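Local coordinates for kelch-like protein 7 (Homo sapiens, PDB 3II7), which acts as the substrate-specific adapter of a CUL3-RBX1 E3 ubiquitin ligase that marks proteins for degradation, this chain being its Kelch-repeat propeller, which probably recognises substrates, at residues R46-W54 with D93-I104; S142-Y153 with K192-I203. All coordinates share one frame; numbering follows the deposited sequence.

Contact 1. Residues R46-W54 with D93-I104; sequences RRDAACVFW and DSLAACAAEGKI. With EDO (1,2-ethanediol), chain H; EDO (1,2-ethanediol), chain G.
Two neighbouring blades of the Kelch beta-propeller meet here through their innermost strands: Val-52 and Trp-54 of strand 50-54 lie against Ala-99, Gly-102 and Ile-104 of the next blade. The strands run nearly parallel, 9° apart, yet are not paired as a sheet. One direct hydrogen bond joins the two segments, at the loop end, where Ser-94 N reaches Asp-48 O at 2.8 Å and almost straight. Farther along, water takes over, one molecule donating to the carbonyl oxygens of Ala-49 and Leu-95, another, over longer bonds, to those of Cys-51 and Ala-97. Beside the direct bond the carboxylates of Asp-48 and Asp-93 come close, OD2 to OD2 4.5 Å, and a water donating to both probably eases their repulsion; Asp-93 OD2 is also bonded to Ser-64 OG.

The other half is apolar. Val-52 has two conformers; in the one described here it forks over the neighbouring strand, CG2, anti to the backbone N, resting 3.5 Å from Ala-99 CB, while the very close approach of CG1 to Ile-104 CG2 is doubtful. Trp-54 lays one indole face over Gly-102 in the type I' turn from Ala-100 to Lys-103, with Gly-102 N 3.3 Å from CZ2 and towards the ring's rim. Towards the loop end Ala-50 CB packs on Leu-95 CD2 at 3.8 Å.

Strand 57-61 pairs with 50-54 within its own blade and touches both Val-52 and Leu-95; strand 290-295 of the closing blade meets Cys-51 and Phe-53, and strand 144-148 packs against Ala-96 and Cys-98.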
loop_
_atom_site.group_PDB
_atom_site.type_symbol
_atom_site.label_atom_id
_atom_site.label_comp_id
_atom_site.label_asym_id
_atom_site.label_seq_id
_atom_site.Cartn_x
_atom_site.Cartn_y
_atom_site.Cartn_z
ATOM N N ARG A 46 14.669 2.135 -2.269
ATOM C CA ARG A 46 14.458 0.782 -2.744
ATOM C C ARG A 46 13.531 0.811 -3.939
ATOM O O ARG A 46 12.587 1.634 -3.988
ATOM C CB ARG A 46 13.768 -0.056 -1.683
ATOM C CG ARG A 46 14.541 -0.260 -0.431
ATOM C CD ARG A 46 13.890 -1.283 0.449
ATOM N NE ARG A 46 14.568 -1.392 1.734
ATOM C CZ ARG A 46 14.632 -2.502 2.484
ATOM N NH1 ARG A 46 14.072 -3.640 2.085
ATOM N NH2 ARG A 46 15.288 -2.480 3.628
ATOM N N ARG A 47 13.761 -0.095 -4.881
ATOM C CA ARG A 47 12.827 -0.328 -5.991
ATOM C C ARG A 47 11.763 -1.341 -5.585
ATOM O O ARG A 47 12.098 -2.428 -5.176
ATOM C CB ARG A 47 13.577 -0.884 -7.207
ATOM C CG ARG A 47 12.692 -1.182 -8.412
ATOM C CD ARG A 47 13.430 -1.996 -9.497
ATOM N NE ARG A 47 14.611 -1.290 -9.974
ATOM C CZ ARG A 47 15.876 -1.558 -9.613
ATOM N NH1 ARG A 47 16.165 -2.547 -8.764
ATOM N NH2 ARG A 47 16.867 -0.831 -10.116
ATOM N N ASP A 48 10.487 -0.971 -5.745
ATOM C CA ASP A 48 9.371 -1.893 -5.607
ATOM C C ASP A 48 9.335 -2.630 -4.251
ATOM O O ASP A 48 9.168 -3.838 -4.194
ATOM C CB ASP A 48 9.369 -2.871 -6.784
ATOM C CG ASP A 48 9.100 -2.160 -8.127
ATOM O OD1 ASP A 48 8.346 -1.150 -8.124
ATOM O OD2 ASP A 48 9.644 -2.606 -9.137
ATOM N N ALA A 49 9.532 -1.878 -3.176
ATOM C CA ALA A 49 9.390 -2.419 -1.796
ATOM C C ALA A 49 7.978 -2.172 -1.255
ATOM O O ALA A 49 7.053 -1.789 -2.006
ATOM C CB ALA A 49 10.457 -1.792 -0.874
ATOM N N ALA A 50 7.799 -2.450 0.032
ATOM C CA ALA A 50 6.540 -2.228 0.734
ATOM C C ALA A 50 6.819 -1.688 2.113
ATOM O O ALA A 50 7.918 -1.849 2.632
ATOM C CB ALA A 50 5.737 -3.528 0.840
ATOM N N CYS A 51 5.818 -1.032 2.706
ATOM C CA CYS A 51 5.972 -0.555 4.077
ATOM C C CYS A 51 4.720 -0.829 4.885
ATOM O O CYS A 51 3.660 -1.099 4.315
ATOM C CB CYS A 51 6.340 0.908 4.124
ATOM S SG CYS A 51 4.992 2.009 3.894
ATOM N N VAL A 52 4.855 -0.832 6.202
ATOM C CA VAL A 52 3.728 -1.090 7.070
ATOM C C VAL A 52 4.029 -0.471 8.428
ATOM O O VAL A 52 5.179 -0.431 8.845
ATOM C CB VAL A 52 3.447 -2.644 7.184
ATOM C CG1 VAL A 52 4.770 -3.414 7.396
ATOM C CG2 VAL A 52 2.447 -2.966 8.281
ATOM N N PHE A 53 2.989 0.024 9.087
ATOM C CA PHE A 53 3.133 0.608 10.405
ATOM C C PHE A 53 2.523 -0.279 11.471
ATOM O O PHE A 53 1.394 -0.765 11.305
ATOM C CB PHE A 53 2.471 1.967 10.445
ATOM C CG PHE A 53 2.531 2.616 11.770
ATOM C CD1 PHE A 53 3.703 3.243 12.197
ATOM C CD2 PHE A 53 1.427 2.627 12.612
ATOM C CE1 PHE A 53 3.741 3.880 13.441
ATOM C CE2 PHE A 53 1.481 3.240 13.862
ATOM C CZ PHE A 53 2.616 3.864 14.267
ATOM N N TRP A 54 3.258 -0.486 12.570
ATOM C CA TRP A 54 2.707 -1.149 13.760
ATOM C C TRP A 54 3.403 -0.636 15.017
ATOM O O TRP A 54 4.619 -0.621 15.071
ATOM C CB TRP A 54 2.839 -2.676 13.703
ATOM C CG TRP A 54 2.247 -3.311 14.894
ATOM C CD1 TRP A 54 2.916 -3.803 15.976
ATOM C CD2 TRP A 54 0.855 -3.426 15.198
ATOM N NE1 TRP A 54 2.031 -4.240 16.921
ATOM C CE2 TRP A 54 0.754 -4.031 16.466
ATOM C CE3 TRP A 54 -0.321 -3.095 14.508
ATOM C CZ2 TRP A 54 -0.476 -4.307 17.067
ATOM C CZ3 TRP A 54 -1.547 -3.381 15.102
ATOM C CH2 TRP A 54 -1.611 -3.980 16.369
ATOM N N ASP A 93 10.195 -8.371 -5.022
ATOM C CA ASP A 93 9.753 -7.042 -5.413
ATOM C C ASP A 93 8.230 -7.039 -5.599
ATOM O O ASP A 93 7.647 -8.058 -5.929
ATOM C CB ASP A 93 10.383 -6.660 -6.766
ATOM C CG ASP A 93 11.880 -6.298 -6.664
ATOM O OD1 ASP A 93 12.474 -6.431 -5.595
ATOM O OD2 ASP A 93 12.453 -5.858 -7.689
ATOM N N SER A 94 7.641 -5.869 -5.447
ATOM C CA SER A 94 6.199 -5.636 -5.755
ATOM C C SER A 94 5.280 -6.483 -4.859
ATOM O O SER A 94 4.156 -6.827 -5.233
ATOM C CB SER A 94 5.932 -5.857 -7.260
ATOM O OG SER A 94 6.783 -4.988 -8.044
ATOM N N LEU A 95 5.788 -6.816 -3.682
ATOM C CA LEU A 95 4.998 -7.466 -2.622
ATOM C C LEU A 95 4.123 -6.406 -1.942
ATOM O O LEU A 95 4.336 -5.209 -2.123
ATOM C CB LEU A 95 5.929 -8.139 -1.612
ATOM C CG LEU A 95 6.688 -7.276 -0.594
ATOM C CD1 LEU A 95 7.538 -8.194 0.272
ATOM C CD2 LEU A 95 7.527 -6.186 -1.244
ATOM N N ALA A 96 3.129 -6.857 -1.192
ATOM C CA ALA A 96 2.290 -5.991 -0.408
ATOM C C ALA A 96 2.476 -6.364 1.057
ATOM O O ALA A 96 2.913 -7.470 1.381
ATOM C CB ALA A 96 0.831 -6.131 -0.822
ATOM N N ALA A 97 2.169 -5.427 1.937
ATOM C CA ALA A 97 2.310 -5.646 3.373
ATOM C C ALA A 97 1.250 -4.932 4.161
ATOM O O ALA A 97 0.787 -3.848 3.757
ATOM C CB ALA A 97 3.729 -5.228 3.859
ATOM N N CYS A 98 0.894 -5.504 5.317
ATOM C CA CYS A 98 0.009 -4.877 6.265
ATOM C C CYS A 98 0.268 -5.463 7.653
ATOM O O CYS A 98 1.032 -6.412 7.783
ATOM C CB CYS A 98 -1.454 -4.978 5.827
ATOM S SG CYS A 98 -2.167 -6.590 6.022
ATOM N N ALA A 99 -0.368 -4.906 8.689
ATOM C CA ALA A 99 -0.180 -5.411 10.045
ATOM C C ALA A 99 -1.506 -5.749 10.675
ATOM O O ALA A 99 -2.514 -5.039 10.471
ATOM C CB ALA A 99 0.526 -4.367 10.894
ATOM N N ALA A 100 -1.517 -6.836 11.435
ATOM C CA ALA A 100 -2.679 -7.214 12.222
ATOM C C ALA A 100 -2.225 -7.864 13.520
ATOM O O ALA A 100 -1.473 -8.852 13.484
ATOM C CB ALA A 100 -3.587 -8.189 11.425
ATOM N N GLU A 101 -2.678 -7.304 14.645
ATOM C CA GLU A 101 -2.464 -7.900 15.990
ATOM C C GLU A 101 -0.995 -8.301 16.267
ATOM O O GLU A 101 -0.707 -9.418 16.705
ATOM C CB GLU A 101 -3.415 -9.079 16.197
ATOM C CG GLU A 101 -4.901 -8.685 15.967
ATOM C CD GLU A 101 -5.906 -9.775 16.362
ATOM O OE1 GLU A 101 -5.654 -10.483 17.360
ATOM O OE2 GLU A 101 -6.954 -9.909 15.673
ATOM N N GLY A 102 -0.079 -7.387 15.974
ATOM C CA GLY A 102 1.348 -7.576 16.305
ATOM C C GLY A 102 2.162 -8.351 15.292
ATOM O O GLY A 102 3.379 -8.521 15.471
ATOM N N LYS A 103 1.522 -8.800 14.210
ATOM C CA LYS A 103 2.226 -9.453 13.129
ATOM C C LYS A 103 2.249 -8.578 11.861
ATOM O O LYS A 103 1.254 -7.911 11.527
ATOM C CB LYS A 103 1.594 -10.794 12.801
ATOM C CG LYS A 103 1.863 -11.870 13.862
ATOM C CD LYS A 103 0.806 -11.913 14.924
ATOM C CE LYS A 103 0.887 -13.210 15.733
ATOM N NZ LYS A 103 -0.201 -13.278 16.737
ATOM N N ILE A 104 3.384 -8.588 11.179
ATOM C CA ILE A 104 3.531 -7.937 9.880
ATOM C C ILE A 104 3.423 -8.992 8.798
ATOM O O ILE A 104 4.268 -9.879 8.718
ATOM C CB ILE A 104 4.915 -7.258 9.738
ATOM C CG1 ILE A 104 5.195 -6.293 10.902
ATOM C CG2 ILE A 104 5.020 -6.573 8.408
ATOM C CD1 ILE A 104 4.158 -5.315 11.173
HETATM C C1 EDO H . 8.663 1.380 -3.239
HETATM O O1 EDO H . 9.991 0.873 -3.320
HETATM C C2 EDO H . 8.024 1.573 -4.594
HETATM O O2 EDO H . 6.613 1.734 -4.404
HETATM C C1 EDO G . 11.923 4.029 -0.439
HETATM O O1 EDO G . 12.778 2.891 -0.309
HETATM C C2 EDO G . 11.077 3.951 -1.707
HETATM O O2 EDO G . 11.919 3.966 -2.888
HETATM O O HOH W 1 10.881 -4.687 -9.524
HETATM O O HOH W 2 5.595 -3.277 -3.637
HETATM O O HOH W 3 0.591 -0.944 5.030
#

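Contact 2. Residues S142-Y153 with K192-I203. With EDO (1,2-ethanediol), chain F.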
loop_
_atom_site.group_PDB
_atom_site.type_symbol
_atom_site.label_atom_id
_atom_site.label_comp_id
_atom_site.label_asym_id
_atom_site.label_seq_id
_atom_site.Cartn_x
_atom_site.Cartn_y
_atom_site.Cartn_z
ATOM N N SER A 142 2.090 -6.272 -7.269
ATOM C CA SER A 142 1.563 -4.920 -7.453
ATOM C C SER A 142 0.113 -4.829 -7.059
ATOM O O SER A 142 -0.605 -3.976 -7.531
ATOM C CB SER A 142 1.752 -4.454 -8.904
ATOM O OG SER A 142 3.117 -4.511 -9.284
ATOM N N HIS A 143 -0.285 -5.743 -6.197
ATOM C CA HIS A 143 -1.598 -5.767 -5.603
ATOM C C HIS A 143 -1.668 -4.891 -4.367
ATOM O O HIS A 143 -0.662 -4.507 -3.791
ATOM C CB HIS A 143 -1.959 -7.212 -5.189
ATOM C CG HIS A 143 -0.935 -7.857 -4.295
ATOM N ND1 HIS A 143 0.366 -8.064 -4.702
ATOM C CD2 HIS A 143 -1.018 -8.342 -3.027
ATOM C CE1 HIS A 143 1.048 -8.618 -3.713
ATOM N NE2 HIS A 143 0.225 -8.834 -2.701
ATOM N N GLY A 144 -2.882 -4.594 -3.950
ATOM C CA GLY A 144 -3.105 -3.981 -2.619
ATOM C C GLY A 144 -3.381 -4.999 -1.543
ATOM O O GLY A 144 -3.948 -6.090 -1.811
ATOM N N MET A 145 -2.981 -4.676 -0.303
ATOM C CA MET A 145 -3.317 -5.491 0.852
ATOM C C MET A 145 -3.619 -4.599 2.015
ATOM O O MET A 145 -2.830 -3.659 2.305
ATOM C CB MET A 145 -2.195 -6.460 1.229
ATOM C CG MET A 145 -2.629 -7.520 2.276
ATOM S SD MET A 145 -1.540 -9.000 2.474
ATOM C CE MET A 145 -0.071 -8.114 2.993
ATOM N N VAL A 146 -4.752 -4.841 2.673
ATOM C CA VAL A 146 -5.168 -3.999 3.800
ATOM C C VAL A 146 -5.789 -4.827 4.904
ATOM O O VAL A 146 -6.446 -5.834 4.652
ATOM C CB VAL A 146 -6.159 -2.894 3.317
ATOM C CG1 VAL A 146 -7.454 -3.501 2.845
ATOM C CG2 VAL A 146 -6.403 -1.848 4.393
ATOM N N GLU A 147 -5.551 -4.410 6.126
ATOM C CA GLU A 147 -6.242 -4.982 7.281
ATOM C C GLU A 147 -7.580 -4.266 7.541
ATOM O O GLU A 147 -7.693 -3.003 7.437
ATOM C CB GLU A 147 -5.353 -4.904 8.500
ATOM C CG GLU A 147 -5.940 -5.555 9.744
ATOM C CD GLU A 147 -6.834 -4.616 10.609
ATOM O OE1 GLU A 147 -6.772 -3.360 10.501
ATOM O OE2 GLU A 147 -7.563 -5.156 11.434
ATOM N N ALA A 148 -8.599 -5.049 7.849
ATOM C CA ALA A 148 -9.908 -4.528 8.176
ATOM C C ALA A 148 -10.593 -5.431 9.191
ATOM O O ALA A 148 -10.885 -6.585 8.900
ATOM C CB ALA A 148 -10.779 -4.389 6.886
ATOM N N ASN A 149 -10.830 -4.911 10.397
ATOM C CA ASN A 149 -11.491 -5.687 11.476
ATOM C C ASN A 149 -10.813 -7.037 11.777
ATOM O O ASN A 149 -11.490 -8.039 12.033
ATOM C CB ASN A 149 -12.983 -5.959 11.148
ATOM C CG ASN A 149 -13.773 -4.709 10.835
ATOM O OD1 ASN A 149 -13.756 -3.747 11.585
ATOM N ND2 ASN A 149 -14.512 -4.741 9.725
ATOM N N GLY A 150 -9.488 -7.082 11.718
ATOM C CA GLY A 150 -8.762 -8.312 12.013
ATOM C C GLY A 150 -8.513 -9.243 10.829
ATOM O O GLY A 150 -7.774 -10.200 10.971
ATOM N N LEU A 151 -9.134 -8.959 9.674
ATOM C CA LEU A 151 -8.979 -9.766 8.460
ATOM C C LEU A 151 -8.058 -9.034 7.510
ATOM O O LEU A 151 -7.930 -7.808 7.565
ATOM C CB LEU A 151 -10.339 -10.005 7.790
ATOM C CG LEU A 151 -11.407 -10.716 8.641
ATOM C CD1 LEU A 151 -12.698 -11.054 7.855
ATOM C CD2 LEU A 151 -10.827 -11.979 9.253
ATOM N N ILE A 152 -7.420 -9.788 6.638
ATOM C CA ILE A 152 -6.446 -9.252 5.712
ATOM C C ILE A 152 -6.954 -9.470 4.303
ATOM O O ILE A 152 -7.106 -10.606 3.857
ATOM C CB ILE A 152 -5.109 -9.938 5.907
ATOM C CG1 ILE A 152 -4.614 -9.658 7.343
ATOM C CG2 ILE A 152 -4.055 -9.475 4.837
ATOM C CD1 ILE A 152 -3.317 -10.214 7.661
ATOM N N TYR A 153 -7.189 -8.369 3.604
ATOM C CA TYR A 153 -7.778 -8.384 2.264
ATOM C C TYR A 153 -6.718 -8.079 1.233
ATOM O O TYR A 153 -5.915 -7.141 1.391
ATOM C CB TYR A 153 -8.870 -7.349 2.132
ATOM C CG TYR A 153 -10.070 -7.603 2.982
ATOM C CD1 TYR A 153 -11.216 -8.200 2.464
ATOM C CD2 TYR A 153 -10.062 -7.280 4.324
ATOM C CE1 TYR A 153 -12.311 -8.458 3.267
ATOM C CE2 TYR A 153 -11.174 -7.530 5.139
ATOM C CZ TYR A 153 -12.302 -8.126 4.591
ATOM O OH TYR A 153 -13.405 -8.376 5.372
ATOM N N LYS A 192 -3.977 -2.809 -10.887
ATOM C CA LYS A 192 -2.719 -2.926 -10.154
ATOM C C LYS A 192 -2.230 -1.512 -9.870
ATOM O O LYS A 192 -2.618 -0.560 -10.511
ATOM C CB LYS A 192 -1.661 -3.702 -10.917
ATOM C CG LYS A 192 -1.119 -3.026 -12.209
ATOM C CD LYS A 192 -0.041 -3.887 -12.839
ATOM C CE LYS A 192 0.575 -3.249 -14.050
ATOM N NZ LYS A 192 1.862 -3.936 -14.463
ATOM N N ASN A 193 -1.334 -1.393 -8.895
ATOM C CA ASN A 193 -0.803 -0.104 -8.463
ATOM C C ASN A 193 -1.860 0.896 -8.003
ATOM O O ASN A 193 -1.620 2.114 -8.002
ATOM C CB ASN A 193 0.082 0.542 -9.569
ATOM C CG ASN A 193 1.259 -0.317 -9.965
ATOM O OD1 ASN A 193 1.428 -0.648 -11.142
ATOM N ND2 ASN A 193 2.070 -0.708 -8.980
ATOM N N HIS A 194 -2.993 0.364 -7.550
ATOM C CA HIS A 194 -4.103 1.109 -7.017
ATOM C C HIS A 194 -3.895 1.355 -5.527
ATOM O O HIS A 194 -3.153 0.640 -4.855
ATOM C CB HIS A 194 -5.431 0.335 -7.207
ATOM C CG HIS A 194 -5.407 -1.083 -6.706
ATOM N ND1 HIS A 194 -4.607 -2.040 -7.264
ATOM C CD2 HIS A 194 -6.147 -1.720 -5.759
ATOM C CE1 HIS A 194 -4.796 -3.194 -6.654
ATOM N NE2 HIS A 194 -5.741 -3.039 -5.751
ATOM N N GLY A 195 -4.578 2.347 -5.013
ATOM C CA GLY A 195 -4.684 2.542 -3.586
ATOM C C GLY A 195 -5.695 1.565 -3.038
ATOM O O GLY A 195 -6.621 1.150 -3.745
ATOM N N LEU A 196 -5.541 1.232 -1.762
ATOM C CA LEU A 196 -6.441 0.258 -1.109
ATOM C C LEU A 196 -6.474 0.631 0.342
ATOM O O LEU A 196 -5.454 0.490 1.068
ATOM C CB LEU A 196 -5.983 -1.199 -1.303
ATOM C CG LEU A 196 -7.084 -2.229 -0.995
ATOM C CD1 LEU A 196 -8.245 -2.123 -2.065
ATOM C CD2 LEU A 196 -6.522 -3.658 -0.886
ATOM N N VAL A 197 -7.628 1.162 0.757
ATOM C CA VAL A 197 -7.783 1.729 2.088
ATOM C C VAL A 197 -9.090 1.351 2.707
ATOM O O VAL A 197 -10.132 1.339 2.039
ATOM C CB VAL A 197 -7.605 3.282 2.073
ATOM C CG1 VAL A 197 -6.198 3.657 1.592
ATOM C CG2 VAL A 197 -8.688 3.954 1.197
ATOM N N PHE A 198 -9.044 1.090 4.006
ATOM C CA PHE A 198 -10.235 0.724 4.793
ATOM C C PHE A 198 -10.764 1.972 5.518
ATOM O O PHE A 198 -10.021 2.619 6.285
ATOM C CB PHE A 198 -9.846 -0.327 5.818
ATOM C CG PHE A 198 -10.947 -0.701 6.775
ATOM C CD1 PHE A 198 -12.197 -1.070 6.307
ATOM C CD2 PHE A 198 -10.715 -0.714 8.140
ATOM C CE1 PHE A 198 -13.197 -1.441 7.179
ATOM C CE2 PHE A 198 -11.711 -1.087 9.013
ATOM C CZ PHE A 198 -12.958 -1.443 8.532
ATOM N N VAL A 199 -12.030 2.308 5.255
ATOM C CA VAL A 199 -12.698 3.407 5.930
ATOM C C VAL A 199 -14.053 2.932 6.394
ATOM O O VAL A 199 -14.946 2.670 5.576
ATOM C CB VAL A 199 -12.884 4.628 5.049
ATOM C CG1 VAL A 199 -13.411 5.800 5.904
ATOM C CG2 VAL A 199 -11.602 5.015 4.365
ATOM N N LYS A 200 -14.177 2.816 7.727
ATOM C CA LYS A 200 -15.445 2.499 8.434
ATOM C C LYS A 200 -15.880 1.038 8.242
ATOM O O LYS A 200 -15.764 0.221 9.159
ATOM C CB LYS A 200 -16.579 3.464 8.055
ATOM C CG LYS A 200 -17.868 3.260 8.866
ATOM C CD LYS A 200 -19.100 3.779 8.126
ATOM C CE LYS A 200 -19.104 5.286 7.978
ATOM N NZ LYS A 200 -20.276 5.740 7.117
ATOM N N ASP A 201 -16.449 0.735 7.090
ATOM C CA ASP A 201 -17.011 -0.582 6.835
ATOM C C ASP A 201 -16.853 -0.942 5.371
ATOM O O ASP A 201 -17.536 -1.865 4.857
ATOM C CB ASP A 201 -18.507 -0.604 7.241
ATOM C CG ASP A 201 -19.337 0.484 6.539
ATOM O OD1 ASP A 201 -18.766 1.269 5.748
ATOM O OD2 ASP A 201 -20.552 0.576 6.793
ATOM N N LYS A 202 -15.920 -0.239 4.719
ATOM C CA LYS A 202 -15.732 -0.331 3.278
ATOM C C LYS A 202 -14.256 -0.281 2.946
ATOM O O LYS A 202 -13.491 0.394 3.616
ATOM C CB LYS A 202 -16.435 0.831 2.571
ATOM C CG LYS A 202 -17.938 0.792 2.617
ATOM C CD LYS A 202 -18.537 2.139 2.175
ATOM C CE LYS A 202 -19.966 2.296 2.676
ATOM N NZ LYS A 202 -20.646 3.513 2.127
ATOM N N ILE A 203 -13.874 -0.998 1.885
ATOM C CA ILE A 203 -12.503 -0.959 1.396
ATOM C C ILE A 203 -12.494 -0.329 -0.003
ATOM O O ILE A 203 -13.037 -0.908 -0.975
ATOM C CB ILE A 203 -11.872 -2.363 1.342
ATOM C CG1 ILE A 203 -11.813 -2.984 2.758
ATOM C CG2 ILE A 203 -10.491 -2.290 0.724
ATOM C CD1 ILE A 203 -11.336 -4.478 2.784
HETATM C C1 EDO F . -6.787 2.703 5.971
HETATM O O1 EDO F . -6.483 1.420 5.341
HETATM C C2 EDO F . -5.545 3.594 6.052
HETATM O O2 EDO F . -5.140 4.116 4.770
HETATM O O HOH W 4 -1.224 -1.427 -5.265
HETATM O O HOH W 5 3.140 -5.803 -12.022
HETATM O O HOH W 6 4.515 -2.449 -8.589
HETATM O O HOH W 7 -2.851 -0.534 1.110
#
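Val-146, Ala-148 and Tyr-153 meet Leu-196, Phe-198 and Ile-203 where two successive blades of the Kelch propeller face each other, the inner strands 144-148 and 195-199 running side by side at 10°. The tight part is apolar. Ala-148 CB sits squarely over the Phe-198 ring, 3.6 Å from its centroid and 9° off the normal, a CH-pi contact. Ile-203 makes another: its CD1 reaches over one face of Tyr-153, 3.4 Å from CG. Next along the strand, towards the loop end, Val-146 uses both branches, CG1 against Leu-196 CD2 at 3.8 Å and CG2 beside Phe-198 CB. Leu-196, with CG anti to the backbone N (chi1 -164°), carries CD2 over Gly-144, to 3.5 Å from its carbonyl carbon. Beside Val-146 CG2 an ethanediol, probably from the crystallisation liquor, accepts a bond from Phe-198 N and is also bonded to Ala-245 N.

The loop end is looser and watered. Ser-142 OG is linked by one water to Asn-193 ND2 and by another, weakly, to Lys-192 NZ, while Asn-193 OD1 turns to Gln-209. What ties the backbones directly is Asn-193 N to Ser-142 O, 3.0 Å, nearly straight and in the carbonyl plane.

Contacts 1 and 2 are alternate interfaces round the same propeller, with one junction, 96-100 against 144-148, between them; they lie in series along the chain, with centres about 12 Å apart and each centred about 8 Å from the middle of the domain. The blade that begins with strand 96-100 lies between its neighbours: contact 1 joins it to the preceding one, and its other side meets strand 144-148, which opens contact 2. That middle junction has the same loop-end backbone link, Ser-94 O to Ser-142 N at 3.0 Å, a probable hydrogen bond. Farther along, Met-145 CE packs 3.5 Å from Ala-97 CA, and His-143 NE2, bonded to Ser-107, lies close to Ala-96 CB.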